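Germination protein YpeB (Bacillus megaterium QM B1551, PDB 5BOI) is involved in the germination of bacillus spores, probably in an inhibitory role, and is represented here by its PepSY-containing C-terminal domain. Local coordinates at residues M115-F120 / K136-L141; E74-K79 / S145-S150; D211-F216 / V227-N232; K80-L85 / S140-S145. One frame throughout, in Å; residues are numbered along the deposited sequence. Where two conformers were deposited one is given.

Interactions 1, 2 and 4 form one cluster, with centres 9 to 11 Å apart; interaction 3 does not touch them, its nearest atoms about 7 Å from interaction 1 and 6 Å from interaction 4. Strand 134-140 pairs with 115-123 in interaction 1 and also neighbours strand 146-150, which belongs to interaction 2; Lys138 O and Ile147 N, 2.8 Å apart, probably form a hydrogen bond between them. The turn between these two strands is held in interaction 4 by the linker that continues from the 74-79 segment of interaction 2. Interaction 3 is a later hairpin in the peptidase-propeptide-type PepSY region. All four are structural contacts.

Interaction 1: residues M115-F120 / K136-L141; sequences MGVFTF and KMKMSL
Five antiparallel pairs, from Met115 with Ser140 to Thr119 with Lys136, join strand 115-120 to strand 136-140, whose short axes approach to 4.5 Å with directions 163° apart. Gly116 with Met139 and Phe118 with Met137 are the hydrogen-bonded pairs, and each makes both of its bonds. Gly116 N donates to Met139 O at 2.9 Å; the bonds Met139 N to Gly116 O, Phe118 N to Met137 O and Met137 N to Phe118 O all measure 2.8 Å.

Phe118, Met137 and Met139 share one face of the pairing. The Phe118 ring receives Met139 at its edge: CG of the methionine lies in the ring plane, 3.5 Å from CE2, and the two side chains cross at about a right angle. Met137 makes a Met-aromatic contact instead, its SD 4.0 Å from CE1 of Phe120. The sulfur sits 50° off the ring normal, an oblique approach; the extended chi2 of Met137 (-163°) carries SD out to that position. At the end of the pairing Leu141 lies against the backbone, with CG 3.8 Å from Gly116 N. A CB on Gly116 would come within 3.0 Å of Phe118 CZ, which makes any larger residue hard to fit there.

Helix 85-98 packs on Phe118 and Phe120 through Met89, Thr93 and Leu96. The other face carries Lys136 and Lys138, both exposed, beside Thr119 and Val117. The chemistry is therefore two-sided: the aromatic rings pack under the helix, with Met137 and Met139 on the same face reaching Val146, while the lysines mark the face turned to solvent.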
loop_
_atom_site.group_PDB
_atom_site.type_symbol
_atom_site.label_atom_id
_atom_site.label_comp_id
_atom_site.label_asym_id
_atom_site.label_seq_id
_atom_site.Cartn_x
_atom_site.Cartn_y
_atom_site.Cartn_z
ATOM N N MET A 115 -14.828 6.164 3.486
ATOM C CA MET A 115 -13.374 6.009 3.604
ATOM C C MET A 115 -12.732 5.988 2.234
ATOM O O MET A 115 -13.341 5.509 1.259
ATOM C CB MET A 115 -13.009 4.707 4.325
ATOM C CG MET A 115 -13.662 4.478 5.674
ATOM S SD MET A 115 -13.126 2.857 6.290
ATOM C CE MET A 115 -13.760 1.759 5.020
ATOM N N GLY A 116 -11.503 6.493 2.167
ATOM C CA GLY A 116 -10.695 6.305 0.974
ATOM C C GLY A 116 -9.792 5.111 1.220
ATOM O O GLY A 116 -9.141 5.006 2.258
ATOM N N VAL A 117 -9.765 4.201 0.258
ATOM C CA VAL A 117 -8.951 2.999 0.357
ATOM C C VAL A 117 -7.920 3.061 -0.762
ATOM O O VAL A 117 -8.272 3.193 -1.944
ATOM C CB VAL A 117 -9.823 1.723 0.232
ATOM C CG1 VAL A 117 -8.977 0.465 0.354
ATOM C CG2 VAL A 117 -10.923 1.754 1.298
ATOM N N PHE A 118 -6.656 2.959 -0.381
ATOM C CA PHE A 118 -5.561 3.134 -1.325
ATOM C C PHE A 118 -4.534 2.016 -1.239
ATOM O O PHE A 118 -4.264 1.498 -0.154
ATOM C CB PHE A 118 -4.856 4.461 -1.057
ATOM C CG PHE A 118 -5.774 5.631 -1.058
ATOM C CD1 PHE A 118 -6.323 6.079 -2.240
ATOM C CD2 PHE A 118 -6.094 6.284 0.121
ATOM C CE1 PHE A 118 -7.173 7.156 -2.254
ATOM C CE2 PHE A 118 -6.937 7.383 0.106
ATOM C CZ PHE A 118 -7.478 7.811 -1.086
ATOM N N THR A 119 -3.966 1.647 -2.386
ATOM C CA THR A 119 -2.806 0.755 -2.402
ATOM C C THR A 119 -1.657 1.467 -3.106
ATOM O O THR A 119 -1.854 2.070 -4.160
ATOM C CB THR A 119 -3.097 -0.579 -3.116
ATOM O OG1 THR A 119 -4.219 -1.224 -2.490
ATOM C CG2 THR A 119 -1.864 -1.485 -3.057
ATOM N N PHE A 120 -0.471 1.428 -2.497
ATOM C CA PHE A 120 0.728 2.022 -3.064
ATOM C C PHE A 120 1.704 0.889 -3.310
ATOM O O PHE A 120 1.650 -0.116 -2.591
ATOM C CB PHE A 120 1.356 3.033 -2.090
ATOM C CG PHE A 120 0.534 4.270 -1.884
ATOM C CD1 PHE A 120 -0.578 4.256 -1.047
ATOM C CD2 PHE A 120 0.858 5.444 -2.536
ATOM C CE1 PHE A 120 -1.344 5.399 -0.849
ATOM C CE2 PHE A 120 0.087 6.591 -2.345
ATOM C CZ PHE A 120 -1.014 6.561 -1.506
ATOM N N LYS A 136 -0.950 -0.667 2.068
ATOM C CA LYS A 136 -2.379 -0.416 1.956
ATOM C C LYS A 136 -2.762 0.634 2.989
ATOM O O LYS A 136 -2.266 0.598 4.113
ATOM C CB LYS A 136 -3.187 -1.694 2.186
ATOM C CG LYS A 136 -3.180 -2.666 1.017
ATOM C CD LYS A 136 -3.500 -4.084 1.461
ATOM C CE LYS A 136 -3.267 -5.074 0.329
ATOM N NZ LYS A 136 -3.261 -4.394 -0.999
ATOM N N MET A 137 -3.627 1.563 2.601
ATOM C CA MET A 137 -4.036 2.643 3.499
ATOM C C MET A 137 -5.522 2.871 3.415
ATOM O O MET A 137 -6.105 2.742 2.338
ATOM C CB MET A 137 -3.333 3.941 3.154
ATOM C CG MET A 137 -1.846 3.860 3.096
ATOM S SD MET A 137 -1.249 5.536 3.183
ATOM C CE MET A 137 -1.830 6.025 4.807
ATOM N N LYS A 138 -6.118 3.240 4.550
ATOM C CA LYS A 138 -7.514 3.621 4.611
ATOM C C LYS A 138 -7.569 4.964 5.337
ATOM O O LYS A 138 -6.959 5.133 6.398
ATOM C CB LYS A 138 -8.364 2.572 5.331
ATOM C CG LYS A 138 -8.397 1.218 4.615
ATOM C CD LYS A 138 -9.095 0.159 5.444
ATOM C CE LYS A 138 -8.976 -1.205 4.765
ATOM N NZ LYS A 138 -9.546 -2.316 5.582
ATOM N N MET A 139 -8.260 5.920 4.724
ATOM C CA MET A 139 -8.336 7.282 5.241
ATOM C C MET A 139 -9.775 7.647 5.573
ATOM O O MET A 139 -10.688 7.253 4.865
ATOM C CB MET A 139 -7.792 8.288 4.221
ATOM C CG MET A 139 -6.474 7.920 3.566
ATOM S SD MET A 139 -5.112 7.906 4.725
ATOM C CE MET A 139 -4.923 9.653 5.043
ATOM N N SER A 140 -9.976 8.414 6.638
ATOM C CA SER A 140 -11.292 8.974 6.924
ATOM C C SER A 140 -11.587 10.092 5.943
ATOM O O SER A 140 -10.800 11.017 5.819
ATOM C CB SER A 140 -11.356 9.532 8.343
ATOM O OG SER A 140 -12.527 10.348 8.471
ATOM N N LEU A 141 -12.726 10.049 5.272
ATOM C CA LEU A 141 -13.118 11.197 4.454
ATOM C C LEU A 141 -13.776 12.329 5.258
ATOM O O LEU A 141 -14.172 13.340 4.672
ATOM C CB LEU A 141 -14.041 10.754 3.321
ATOM C CG LEU A 141 -13.402 9.754 2.335
ATOM C CD1 LEU A 141 -14.376 9.437 1.227
ATOM C CD2 LEU A 141 -12.077 10.261 1.763
#

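Interaction 2: residues E74-K79 / S145-S150; sequences EDRDIK and SVIGFS
Glu74 and Ile147 cross at about a right angle, the CB and CG of the glutamate passing over the backbone of Ile147. The bond from Glu74 N to Ile147 O anchors this crossing; it is 2.8 Å long and nearly straight at 172°, its donor tilted 28° from the carbonyl plane. The extended chi2 carries CD out past Ile147, and the carboxylate there has OE2 3.0 Å from Val146 O, a probably unfavourable approach of two acceptors. Arg76 pairs with the other oxygen, OE1, and may offset part of the charge: Glu74 CD lies at the guanidinium edge, in plane, and NH2 forms the salt bridge, whose very short modelled length is doubtful. The Arg76 side chain crosses that of Ile147 at about a right angle, bringing NH1 to 3.3 Å from CG2. On the other branch, Ile147 CD1 meets Ile78 CG1 tip to tip at 4.1 Å. An alanine at Glu74 would probably leave Arg76 without its carboxylate mate and the guanidinium freer to turn away from Ile147. The contact ends the antiparallel pairing of strands 69-74 and 146-150; the latter, on its pairing with strand 134-140, has a classic beta bulge, Ile147 and Gly148 both facing Lys138.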
loop_
_atom_site.group_PDB
_atom_site.type_symbol
_atom_site.label_atom_id
_atom_site.label_comp_id
_atom_site.label_asym_id
_atom_site.label_seq_id
_atom_site.Cartn_x
_atom_site.Cartn_y
_atom_site.Cartn_z
ATOM N N GLU A 74 -7.913 1.493 13.125
ATOM C CA GLU A 74 -8.762 2.247 14.036
ATOM C C GLU A 74 -10.179 1.806 13.753
ATOM O O GLU A 74 -10.710 2.105 12.683
ATOM C CB GLU A 74 -8.625 3.760 13.834
ATOM C CG GLU A 74 -7.203 4.300 13.949
ATOM C CD GLU A 74 -7.155 5.824 13.956
ATOM O OE1 GLU A 74 -8.222 6.459 14.138
ATOM O OE2 GLU A 74 -6.048 6.386 13.776
ATOM N N ASP A 75 -10.784 1.090 14.695
ATOM C CA ASP A 75 -12.102 0.497 14.477
ATOM C C ASP A 75 -13.210 1.523 14.686
ATOM O O ASP A 75 -13.836 1.581 15.748
ATOM C CB ASP A 75 -12.306 -0.706 15.393
ATOM C CG ASP A 75 -13.555 -1.489 15.052
ATOM O OD1 ASP A 75 -13.967 -1.475 13.872
ATOM O OD2 ASP A 75 -14.122 -2.115 15.966
ATOM N N ARG A 76 -13.449 2.316 13.648
ATOM C CA ARG A 76 -14.283 3.504 13.739
ATOM C C ARG A 76 -15.086 3.698 12.456
ATOM O O ARG A 76 -14.532 3.645 11.359
ATOM C CB ARG A 76 -13.408 4.733 14.013
ATOM C CG ARG A 76 -14.173 5.992 14.367
ATOM C CD ARG A 76 -13.234 7.106 14.833
ATOM N NE ARG A 76 -12.650 7.875 13.735
ATOM C CZ ARG A 76 -11.389 7.768 13.324
ATOM N NH1 ARG A 76 -10.953 8.524 12.323
ATOM N NH2 ARG A 76 -10.561 6.915 13.913
ATOM N N ASP A 77 -16.389 3.923 12.593
ATOM C CA ASP A 77 -17.242 4.179 11.439
ATOM C C ASP A 77 -17.342 5.682 11.155
ATOM O O ASP A 77 -17.586 6.477 12.071
ATOM C CB ASP A 77 -18.632 3.585 11.665
ATOM C CG ASP A 77 -19.501 3.659 10.431
ATOM O OD1 ASP A 77 -19.198 2.961 9.437
ATOM O OD2 ASP A 77 -20.481 4.425 10.451
ATOM N N ILE A 78 -17.176 6.059 9.890
ATOM C CA ILE A 78 -17.082 7.473 9.484
ATOM C C ILE A 78 -18.449 8.037 9.052
ATOM O O ILE A 78 -19.065 7.538 8.109
ATOM C CB ILE A 78 -16.057 7.644 8.341
ATOM C CG1 ILE A 78 -14.714 6.989 8.710
ATOM C CG2 ILE A 78 -15.905 9.104 7.957
ATOM C CD1 ILE A 78 -14.097 7.518 10.030
ATOM N N LYS A 79 -18.927 9.081 9.742
ATOM C CA LYS A 79 -20.307 9.516 9.569
ATOM C C LYS A 79 -20.532 10.480 8.424
ATOM O O LYS A 79 -21.643 10.588 7.934
ATOM C CB LYS A 79 -20.819 10.140 10.878
ATOM C CG LYS A 79 -20.591 9.240 12.093
ATOM C CD LYS A 79 -21.322 7.901 11.938
ATOM C CE LYS A 79 -20.866 6.923 13.010
ATOM N NZ LYS A 79 -21.307 5.521 12.733
ATOM N N SER A 145 -7.857 11.818 8.256
ATOM C CA SER A 145 -7.002 11.036 9.148
ATOM C C SER A 145 -6.837 9.606 8.656
ATOM O O SER A 145 -7.719 9.058 7.980
ATOM C CB SER A 145 -7.560 11.014 10.581
ATOM O OG SER A 145 -8.898 10.531 10.620
ATOM N N VAL A 146 -5.702 9.010 9.016
ATOM C CA VAL A 146 -5.431 7.603 8.754
ATOM C C VAL A 146 -6.272 6.744 9.700
ATOM O O VAL A 146 -6.307 6.997 10.901
ATOM C CB VAL A 146 -3.930 7.277 8.931
ATOM C CG1 VAL A 146 -3.662 5.799 8.681
ATOM C CG2 VAL A 146 -3.089 8.117 7.970
ATOM N N ILE A 147 -6.974 5.755 9.159
ATOM C CA ILE A 147 -7.714 4.823 10.007
ATOM C C ILE A 147 -7.341 3.362 9.775
ATOM O O ILE A 147 -7.770 2.478 10.513
ATOM C CB ILE A 147 -9.221 4.994 9.816
ATOM C CG1 ILE A 147 -9.631 4.724 8.375
ATOM C CG2 ILE A 147 -9.638 6.402 10.229
ATOM C CD1 ILE A 147 -11.078 5.154 8.088
ATOM N N GLY A 148 -6.555 3.102 8.736
ATOM C CA GLY A 148 -6.063 1.764 8.502
ATOM C C GLY A 148 -4.744 1.859 7.759
ATOM O O GLY A 148 -4.533 2.811 6.999
ATOM N N PHE A 149 -3.856 0.897 8.009
ATOM C CA PHE A 149 -2.515 0.866 7.404
ATOM C C PHE A 149 -1.975 -0.559 7.415
ATOM O O PHE A 149 -2.121 -1.278 8.401
ATOM C CB PHE A 149 -1.569 1.818 8.158
ATOM C CG PHE A 149 -0.129 1.763 7.705
ATOM C CD1 PHE A 149 0.304 2.520 6.624
ATOM C CD2 PHE A 149 0.804 0.991 8.391
ATOM C CE1 PHE A 149 1.630 2.486 6.211
ATOM C CE2 PHE A 149 2.135 0.955 7.981
ATOM C CZ PHE A 149 2.545 1.708 6.894
ATOM N N SER A 150 -1.354 -0.985 6.316
ATOM C CA SER A 150 -0.682 -2.265 6.327
ATOM C C SER A 150 0.542 -2.217 5.440
ATOM O O SER A 150 0.422 -1.995 4.242
ATOM C CB SER A 150 -1.600 -3.377 5.855
ATOM O OG SER A 150 -0.846 -4.567 5.672
#

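Interaction 3: residues D211-F216 / V227-N232; sequences DTYRIF and VEKLQN
The ring of Tyr213 is overlapped on one face by the Lys229 side chain, whose CB approaches CE2 to 3.6 Å and whose CG lies over that face. The pair belongs to a beta hairpin, strands 211-218 and 224-230, in the chain's peptidase-propeptide-type PepSY region; the short axes here come to 4.5 Å with directions 150° apart. Tyr213 and Lys229 form a non-hydrogen-bonded pair, as do Ile215 and Val227, whose side chains lie side by side and point the same way. Val227 CG1 lies 4.2 Å from both Tyr213 CD2 and Ile215 CG1. Between them, Arg214 and Glu228 make the hydrogen-bonded pair, N to O in both directions at 2.8 Å, and Leu230 N gives a further bond to Thr212 O.

These two charged residues continue the pairing on the opposite face of the sheet. With CG anti to the backbone N in both, their side chains run alongside each other, and Arg214 NH1 forms a salt bridge with Glu228 OE1 at 3.3 Å. It is not a flat pairing: OE1 is met on its syn side, 31° out of the carboxylate plane, and the guanidinium plane is turned 55° from it. Arg214 also reaches beyond the hairpin, where NH2 donates to Ala107 O; that bond should help fix the guanidinium's rotation. Leu230 covers one face of this group, with CD1 4.0 Å above the guanidinium plane and displaced toward its rim.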
loop_
_atom_site.group_PDB
_atom_site.type_symbol
_atom_site.label_atom_id
_atom_site.label_comp_id
_atom_site.label_asym_id
_atom_site.label_seq_id
_atom_site.Cartn_x
_atom_site.Cartn_y
_atom_site.Cartn_z
ATOM N N ASP A 211 -14.102 3.835 -19.785
ATOM C CA ASP A 211 -13.659 3.153 -18.573
ATOM C C ASP A 211 -12.133 3.128 -18.562
ATOM O O ASP A 211 -11.517 2.941 -19.606
ATOM C CB ASP A 211 -14.192 1.724 -18.508
ATOM C CG ASP A 211 -15.571 1.629 -17.882
ATOM O OD1 ASP A 211 -15.991 2.566 -17.161
ATOM O OD2 ASP A 211 -16.237 0.600 -18.125
ATOM N N THR A 212 -11.536 3.298 -17.388
ATOM C CA THR A 212 -10.085 3.231 -17.264
ATOM C C THR A 212 -9.585 1.833 -16.898
ATOM O O THR A 212 -10.092 1.195 -15.972
ATOM C CB THR A 212 -9.595 4.244 -16.224
ATOM O OG1 THR A 212 -10.011 5.553 -16.628
ATOM C CG2 THR A 212 -8.082 4.202 -16.104
ATOM N N TYR A 213 -8.571 1.376 -17.630
ATOM C CA TYR A 213 -7.990 0.048 -17.450
ATOM C C TYR A 213 -6.487 0.085 -17.250
ATOM O O TYR A 213 -5.811 0.919 -17.840
ATOM C CB TYR A 213 -8.271 -0.830 -18.661
ATOM C CG TYR A 213 -9.710 -1.276 -18.721
ATOM C CD1 TYR A 213 -10.671 -0.470 -19.309
ATOM C CD2 TYR A 213 -10.110 -2.475 -18.148
ATOM C CE1 TYR A 213 -11.986 -0.857 -19.365
ATOM C CE2 TYR A 213 -11.437 -2.867 -18.185
ATOM C CZ TYR A 213 -12.369 -2.050 -18.795
ATOM O OH TYR A 213 -13.693 -2.433 -18.844
ATOM N N ARG A 214 -5.982 -0.823 -16.419
ATOM C CA ARG A 214 -4.556 -1.115 -16.411
ATOM C C ARG A 214 -4.363 -2.469 -17.079
ATOM O O ARG A 214 -5.032 -3.461 -16.723
ATOM C CB ARG A 214 -3.989 -1.135 -14.992
ATOM C CG ARG A 214 -2.451 -1.211 -14.930
ATOM C CD ARG A 214 -2.007 -1.227 -13.458
ATOM N NE ARG A 214 -2.065 0.106 -12.870
ATOM C CZ ARG A 214 -2.718 0.431 -11.757
ATOM N NH1 ARG A 214 -3.406 -0.482 -11.065
ATOM N NH2 ARG A 214 -2.662 1.683 -11.330
ATOM N N ILE A 215 -3.465 -2.499 -18.049
ATOM C CA ILE A 215 -3.166 -3.728 -18.788
ATOM C C ILE A 215 -1.689 -4.064 -18.696
ATOM O O ILE A 215 -0.827 -3.212 -18.980
ATOM C CB ILE A 215 -3.581 -3.606 -20.257
ATOM C CG1 ILE A 215 -5.099 -3.446 -20.361
ATOM C CG2 ILE A 215 -3.158 -4.894 -21.062
ATOM C CD1 ILE A 215 -5.550 -2.638 -21.568
ATOM N N PHE A 216 -1.390 -5.306 -18.311
ATOM C CA PHE A 216 -0.003 -5.759 -18.232
ATOM C C PHE A 216 0.337 -6.693 -19.395
ATOM O O PHE A 216 -0.360 -7.708 -19.589
ATOM C CB PHE A 216 0.250 -6.485 -16.912
ATOM C CG PHE A 216 0.108 -5.606 -15.687
ATOM C CD1 PHE A 216 -1.131 -5.402 -15.098
ATOM C CD2 PHE A 216 1.229 -5.002 -15.123
ATOM C CE1 PHE A 216 -1.257 -4.603 -13.952
ATOM C CE2 PHE A 216 1.111 -4.208 -13.984
ATOM C CZ PHE A 216 -0.130 -4.013 -13.406
ATOM N N VAL A 227 -5.374 -7.925 -16.764
ATOM C CA VAL A 227 -6.202 -6.814 -17.195
ATOM C C VAL A 227 -7.135 -6.396 -16.063
ATOM O O VAL A 227 -7.899 -7.207 -15.501
ATOM C CB VAL A 227 -7.032 -7.168 -18.444
ATOM C CG1 VAL A 227 -7.988 -5.996 -18.772
ATOM C CG2 VAL A 227 -6.099 -7.499 -19.617
ATOM N N GLU A 228 -7.124 -5.112 -15.741
ATOM C CA GLU A 228 -7.839 -4.661 -14.562
ATOM C C GLU A 228 -8.604 -3.347 -14.795
ATOM O O GLU A 228 -8.020 -2.322 -15.181
ATOM C CB GLU A 228 -6.819 -4.498 -13.440
ATOM C CG GLU A 228 -7.369 -3.922 -12.210
ATOM C CD GLU A 228 -6.307 -3.257 -11.373
ATOM O OE1 GLU A 228 -5.101 -3.221 -11.754
ATOM O OE2 GLU A 228 -6.727 -2.749 -10.330
ATOM N N LYS A 229 -9.912 -3.358 -14.592
ATOM C CA LYS A 229 -10.648 -2.093 -14.592
ATOM C C LYS A 229 -10.360 -1.253 -13.341
ATOM O O LYS A 229 -10.371 -1.763 -12.207
ATOM C CB LYS A 229 -12.164 -2.328 -14.690
ATOM C CG LYS A 229 -12.962 -1.036 -14.712
ATOM C CD LYS A 229 -14.391 -1.246 -15.230
ATOM C CE LYS A 229 -15.131 -2.279 -14.392
ATOM N NZ LYS A 229 -16.596 -2.016 -14.351
ATOM N N LEU A 230 -10.117 0.041 -13.537
ATOM C CA LEU A 230 -9.961 0.935 -12.401
ATOM C C LEU A 230 -11.237 1.771 -12.197
ATOM O O LEU A 230 -12.007 1.979 -13.123
ATOM C CB LEU A 230 -8.752 1.854 -12.597
ATOM C CG LEU A 230 -7.447 1.197 -13.063
ATOM C CD1 LEU A 230 -6.313 2.223 -13.053
ATOM C CD2 LEU A 230 -7.077 0.005 -12.198
ATOM N N GLN A 231 -11.455 2.252 -10.986
ATOM C CA GLN A 231 -12.668 3.027 -10.724
ATOM C C GLN A 231 -12.406 4.529 -10.737
ATOM O O GLN A 231 -11.266 4.969 -10.585
ATOM C CB GLN A 231 -13.291 2.616 -9.387
ATOM C CG GLN A 231 -13.647 1.138 -9.303
ATOM C CD GLN A 231 -14.818 0.760 -10.187
ATOM O OE1 GLN A 231 -15.817 1.479 -10.259
ATOM N NE2 GLN A 231 -14.698 -0.372 -10.874
ATOM N N ASN A 232 -13.477 5.295 -10.945
ATOM C CA ASN A 232 -13.475 6.749 -10.795
ATOM C C ASN A 232 -14.878 7.313 -10.992
ATOM O O ASN A 232 -15.842 6.563 -11.145
ATOM C CB ASN A 232 -12.506 7.417 -11.777
ATOM C CG ASN A 232 -12.827 8.884 -12.007
ATOM O OD1 ASN A 232 -12.496 9.740 -11.185
ATOM N ND2 ASN A 232 -13.454 9.183 -13.140
#

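Interaction 4: residues K80-L85 / S140-S145; sequences KQNISL and SLEDGS
Leu141 O is gripped by two backbone donors of the 80-85 segment, Asn82 N at 2.8 Å and Ile83 N at 3.1 Å. Ile83 N lies in the carbonyl plane, whereas Asn82 N is tilted 28° out of it.

Side-chain hydrogen bonds add to this. Asn82 ND2 donates to Glu142 O at 2.9 Å, in the carbonyl plane and on a lone pair, with the oxygen close to the asparagine amide plane. Asn82 and Glu142 point the same way, side by side; chi1 of Asn82 (-72°) sets CG beside the N that bonds Leu141 O, on the side of Glu142 O. A weak bond of 3.2 Å runs from Lys80 N to Glu142 OE2. Gln81 NE2 donates to Ile83 O, two residues on, at 3.1 Å, while OE1 accepts from Gln111 NE2. Within the 140-145 turn, Ser140 OG accepts from Glu142 N, an ST turn, and Asp143 OD1 accepts from Ser145 N, an Asx turn.

Apolar contacts lie beside these bonds. The extended Gln81 chain runs alongside Leu141, with CG 3.9 Å from CB, and Ile83 presents CG1 to Leu141 CD2 at 4.1 Å. The tip of Ile83, CD1, rests 3.9 Å from Gly144 CA. An alanine at Gln81 would probably leave Ile83 O and Gln111 without their amide mate and open a gap beside Leu141.

Ser84, which caps the following helix through Asp87 N, ends the linker. The chemistry implies a turn between strands 134-140 and 146-150 with two carbonyls, Leu141 O and Glu142 O, bonded by the linker, tying the start of helix 85-98 to the strand pair.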
loop_
_atom_site.group_PDB
_atom_site.type_symbol
_atom_site.label_atom_id
_atom_site.label_comp_id
_atom_site.label_asym_id
_atom_site.label_seq_id
_atom_site.Cartn_x
_atom_site.Cartn_y
_atom_site.Cartn_z
ATOM N N LYS A 80 -19.488 11.185 7.990
ATOM C CA LYS A 80 -19.662 12.295 7.054
ATOM C C LYS A 80 -18.482 12.406 6.105
ATOM O O LYS A 80 -17.344 12.298 6.541
ATOM C CB LYS A 80 -19.772 13.620 7.831
ATOM C CG LYS A 80 -19.643 14.888 7.001
ATOM C CD LYS A 80 -20.822 15.073 6.049
ATOM C CE LYS A 80 -20.709 16.394 5.302
ATOM N NZ LYS A 80 -21.863 16.565 4.375
ATOM N N GLN A 81 -18.744 12.634 4.827
ATOM C CA GLN A 81 -17.674 12.967 3.890
ATOM C C GLN A 81 -17.525 14.468 3.728
ATOM O O GLN A 81 -18.413 15.129 3.194
ATOM C CB GLN A 81 -17.929 12.329 2.518
ATOM C CG GLN A 81 -16.833 12.677 1.496
ATOM C CD GLN A 81 -17.106 12.079 0.106
ATOM O OE1 GLN A 81 -18.123 11.411 -0.120
ATOM N NE2 GLN A 81 -16.223 12.350 -0.825
ATOM N N ASN A 82 -16.389 14.997 4.188
ATOM C CA ASN A 82 -16.051 16.403 4.050
ATOM C C ASN A 82 -15.017 16.692 2.958
ATOM O O ASN A 82 -14.914 17.826 2.480
ATOM C CB ASN A 82 -15.515 16.930 5.369
ATOM C CG ASN A 82 -16.609 17.071 6.415
ATOM O OD1 ASN A 82 -17.719 17.498 6.104
ATOM N ND2 ASN A 82 -16.288 16.747 7.654
ATOM N N ILE A 83 -14.224 15.690 2.602
ATOM C CA ILE A 83 -13.180 15.915 1.604
ATOM C C ILE A 83 -13.339 14.970 0.425
ATOM O O ILE A 83 -13.930 13.899 0.552
ATOM C CB ILE A 83 -11.772 15.742 2.193
ATOM C CG1 ILE A 83 -11.537 14.282 2.576
ATOM C CG2 ILE A 83 -11.560 16.693 3.358
ATOM C CD1 ILE A 83 -10.098 13.959 2.914
ATOM N N SER A 84 -12.819 15.377 -0.730
ATOM C CA SER A 84 -12.891 14.518 -1.913
ATOM C C SER A 84 -11.969 13.307 -1.795
ATOM O O SER A 84 -11.027 13.311 -0.987
ATOM C CB SER A 84 -12.535 15.310 -3.176
ATOM O OG SER A 84 -11.203 15.778 -3.110
ATOM N N LEU A 85 -12.225 12.294 -2.625
ATOM C CA LEU A 85 -11.340 11.147 -2.720
ATOM C C LEU A 85 -9.968 11.620 -3.164
ATOM O O LEU A 85 -8.946 11.130 -2.694
ATOM C CB LEU A 85 -11.887 10.097 -3.699
ATOM C CG LEU A 85 -11.109 8.781 -3.674
ATOM C CD1 LEU A 85 -11.114 8.171 -2.281
ATOM C CD2 LEU A 85 -11.682 7.777 -4.681
ATOM N N SER A 140 -9.976 8.414 6.638
ATOM C CA SER A 140 -11.292 8.974 6.924
ATOM C C SER A 140 -11.587 10.092 5.943
ATOM O O SER A 140 -10.800 11.017 5.819
ATOM C CB SER A 140 -11.356 9.532 8.343
ATOM O OG SER A 140 -12.527 10.348 8.471
ATOM N N LEU A 141 -12.726 10.049 5.272
ATOM C CA LEU A 141 -13.118 11.197 4.454
ATOM C C LEU A 141 -13.776 12.329 5.258
ATOM O O LEU A 141 -14.172 13.340 4.672
ATOM C CB LEU A 141 -14.041 10.754 3.321
ATOM C CG LEU A 141 -13.402 9.754 2.335
ATOM C CD1 LEU A 141 -14.376 9.437 1.227
ATOM C CD2 LEU A 141 -12.077 10.261 1.763
ATOM N N GLU A 142 -13.886 12.175 6.581
ATOM C CA GLU A 142 -14.437 13.250 7.430
ATOM C C GLU A 142 -13.366 14.278 7.743
ATOM O O GLU A 142 -13.643 15.494 7.798
ATOM C CB GLU A 142 -15.023 12.686 8.742
ATOM C CG GLU A 142 -15.793 13.685 9.597
ATOM C CD GLU A 142 -16.664 13.000 10.656
ATOM O OE1 GLU A 142 -16.567 13.359 11.846
ATOM O OE2 GLU A 142 -17.447 12.092 10.295
ATOM N N ASP A 143 -12.141 13.797 7.959
ATOM C CA ASP A 143 -11.051 14.680 8.385
ATOM C C ASP A 143 -9.697 14.373 7.758
ATOM O O ASP A 143 -8.717 15.062 8.056
ATOM C CB ASP A 143 -10.897 14.651 9.911
ATOM C CG ASP A 143 -10.711 13.244 10.475
ATOM O OD1 ASP A 143 -10.367 12.298 9.729
ATOM O OD2 ASP A 143 -10.920 13.084 11.698
ATOM N N GLY A 144 -9.623 13.353 6.904
ATOM C CA GLY A 144 -8.373 13.056 6.236
ATOM C C GLY A 144 -7.405 12.261 7.089
ATOM O O GLY A 144 -6.264 12.026 6.685
ATOM N N SER A 145 -7.857 11.818 8.256
ATOM C CA SER A 145 -7.002 11.036 9.148
ATOM C C SER A 145 -6.837 9.606 8.656
ATOM O O SER A 145 -7.719 9.058 7.980
ATOM C CB SER A 145 -7.560 11.014 10.581
ATOM O OG SER A 145 -8.898 10.531 10.620
#